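Long-range contact in iron-binding zinc finger CDGSH type domain-containing protein (Magnetospirillum magneticum, PDB 3TBN), which binds two [2Fe-2S] clusters through a pair of CDGSH iron-sulfur motifs carried on a single chain: residues V22-G27 with G64-C69. Residues are numbered along the deposited sequence; the frame is centred on the assembly and turned at random.
Sequences VTVEAG and GTAYFC. With FES (Fe2/s2 (inorganic) cluster), chain C.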
loop_
_atom_site.group_PDB
_atom_site.type_symbol
_atom_site.label_atom_id
_atom_site.label_comp_id
_atom_site.label_asym_id
_atom_site.label_seq_id
_atom_site.Cartn_x
_atom_site.Cartn_y
_atom_site.Cartn_z
ATOM N N VAL A 22 1.006 -7.583 -9.117
ATOM C CA VAL A 22 1.397 -8.874 -8.575
ATOM C C VAL A 22 0.368 -9.904 -8.995
ATOM O O VAL A 22 -0.829 -9.679 -8.857
ATOM C CB VAL A 22 1.474 -8.858 -7.036
ATOM C CG1 VAL A 22 1.925 -10.220 -6.525
ATOM C CG2 VAL A 22 2.407 -7.758 -6.546
ATOM N N THR A 23 0.832 -11.028 -9.522
ATOM C CA THR A 23 -0.050 -12.146 -9.808
ATOM C C THR A 23 -0.412 -12.785 -8.479
ATOM O O THR A 23 0.474 -13.176 -7.721
ATOM C CB THR A 23 0.633 -13.165 -10.728
ATOM O OG1 THR A 23 1.013 -12.514 -11.947
ATOM C CG2 THR A 23 -0.308 -14.319 -11.036
ATOM N N VAL A 24 -1.707 -12.857 -8.186
ATOM C CA VAL A 24 -2.185 -13.388 -6.917
ATOM C C VAL A 24 -2.929 -14.707 -7.096
ATOM O O VAL A 24 -3.468 -15.003 -8.169
ATOM C CB VAL A 24 -3.089 -12.369 -6.174
ATOM C CG1 VAL A 24 -2.278 -11.148 -5.755
ATOM C CG2 VAL A 24 -4.291 -11.966 -7.028
ATOM N N GLU A 25 -2.935 -15.491 -6.023
ATOM C CA GLU A 25 -3.577 -16.793 -5.980
ATOM C C GLU A 25 -4.915 -16.697 -5.262
ATOM O O GLU A 25 -5.024 -16.075 -4.205
ATOM C CB GLU A 25 -2.688 -17.791 -5.241
ATOM C CG GLU A 25 -1.301 -17.970 -5.835
ATOM C CD GLU A 25 -0.449 -18.910 -5.006
ATOM O OE1 GLU A 25 0.399 -18.423 -4.234
ATOM O OE2 GLU A 25 -0.643 -20.138 -5.113
ATOM N N ALA A 26 -5.932 -17.325 -5.834
ATOM C CA ALA A 26 -7.255 -17.332 -5.226
ATOM C C ALA A 26 -7.208 -17.883 -3.804
ATOM O O ALA A 26 -6.613 -18.930 -3.544
ATOM C CB ALA A 26 -8.215 -18.146 -6.073
ATOM N N GLY A 27 -7.843 -17.164 -2.884
ATOM C CA GLY A 27 -8.010 -17.629 -1.523
ATOM C C GLY A 27 -6.820 -17.425 -0.602
ATOM O O GLY A 27 -6.923 -17.730 0.583
ATOM N N GLY A 64 -5.404 -13.819 -10.640
ATOM C CA GLY A 64 -5.315 -12.712 -11.572
ATOM C C GLY A 64 -4.195 -11.779 -11.174
ATOM O O GLY A 64 -3.395 -12.100 -10.304
ATOM N N THR A 65 -4.127 -10.628 -11.828
ATOM C CA THR A 65 -3.166 -9.603 -11.458
ATOM C C THR A 65 -3.844 -8.557 -10.588
ATOM O O THR A 65 -4.867 -7.996 -10.969
ATOM C CB THR A 65 -2.573 -8.909 -12.696
ATOM O OG1 THR A 65 -1.940 -9.881 -13.537
ATOM C CG2 THR A 65 -1.552 -7.859 -12.283
ATOM N N ALA A 66 -3.275 -8.318 -9.411
ATOM C CA ALA A 66 -3.697 -7.223 -8.551
ATOM C C ALA A 66 -2.677 -6.098 -8.655
ATOM O O ALA A 66 -1.480 -6.322 -8.519
ATOM C CB ALA A 66 -3.813 -7.694 -7.114
ATOM N N TYR A 67 -3.159 -4.890 -8.912
ATOM C CA TYR A 67 -2.324 -3.704 -8.947
ATOM C C TYR A 67 -2.388 -3.042 -7.580
ATOM O O TYR A 67 -3.278 -2.241 -7.296
ATOM C CB TYR A 67 -2.783 -2.761 -10.059
ATOM C CG TYR A 67 -2.525 -3.334 -11.430
ATOM C CD1 TYR A 67 -3.366 -4.295 -11.971
ATOM C CD2 TYR A 67 -1.423 -2.937 -12.169
ATOM C CE1 TYR A 67 -3.125 -4.833 -13.227
ATOM C CE2 TYR A 67 -1.170 -3.468 -13.424
ATOM C CZ TYR A 67 -2.025 -4.417 -13.945
ATOM O OH TYR A 67 -1.778 -4.945 -15.192
ATOM N N PHE A 68 -1.458 -3.422 -6.714
ATOM C CA PHE A 68 -1.413 -2.890 -5.365
ATOM C C PHE A 68 -0.897 -1.454 -5.373
ATOM O O PHE A 68 -0.024 -1.094 -6.157
ATOM C CB PHE A 68 -0.523 -3.764 -4.486
ATOM C CG PHE A 68 -1.123 -5.092 -4.142
ATOM C CD1 PHE A 68 -2.116 -5.191 -3.183
ATOM C CD2 PHE A 68 -0.683 -6.245 -4.763
ATOM C CE1 PHE A 68 -2.661 -6.420 -2.853
ATOM C CE2 PHE A 68 -1.223 -7.470 -4.435
ATOM C CZ PHE A 68 -2.212 -7.557 -3.482
ATOM N N CYS A 69 -1.443 -0.632 -4.493
ATOM C CA CYS A 69 -1.051 0.765 -4.414
ATOM C C CYS A 69 0.374 0.912 -3.870
ATOM O O CYS A 69 0.715 0.357 -2.824
ATOM C CB CYS A 69 -2.055 1.519 -3.542
ATOM S SG CYS A 69 -1.618 3.228 -3.149
HETATM FE FE1 FES C . -2.036 4.196 -7.754
HETATM FE FE2 FES C . -1.442 4.519 -5.119
HETATM S S1 FES C . -0.139 3.656 -6.704
HETATM S S2 FES C . -3.352 4.993 -6.147
HETATM O O HOH W 1 -1.166 -12.238 -13.671
#
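Where the antiparallel strands 20-24 and 64-68 pair, Val22 and Val24 line the edge of the Phe68 ring, and CB of Ala66 sits over one face, nearest CE2. CG2 of Val22 comes within 3.9 Å of CD2 of Phe68, crossing obliquely, while CG1 of Val24 meets CE2 tip to tip. Beta-branched valines favour extended backbone and give this face apolar methyls. CG1 of Val24 also lies 4.0 Å from CB of Ala66, whose single methyl leaves space for the branched neighbour. Val24 holds CG1 anti to its carbonyl carbon (chi1 -66°), which puts CG2 in the crowded position, over O of Gly64. An alanine at Val24 lacks both methyls and would probably leave the Phe68 edge and Gly64 O less well packed.

Val22 and Ala66 exchange two backbone hydrogen bonds in their carbonyl planes. From Val24 N to Gly64 O the bond is 2.8 Å and nearly along the C=O axis, but the return from Gly64 N to Val24 O is weak at 3.4 Å. Gly64 is almost fully stretched (phi 167°, psi -171°), a shape easiest for glycine. This ladder joins the two CDGSH halves of the chain: strand 64-68 leads into Cys69, whose SG binds FE2 of a cluster at 2.4 Å, with Cys71 as a second ligand. The broad apolar ring of Phe68 also receives Phe43, from the other half, edge-to-face.

The other face, bearing Thr23 and Thr65, is exposed. OG1 of Thr23 and OG1 of Thr65 lie 4.3 Å apart, bridged by one water. Threonine suits this face, its hydroxyl holding solvent.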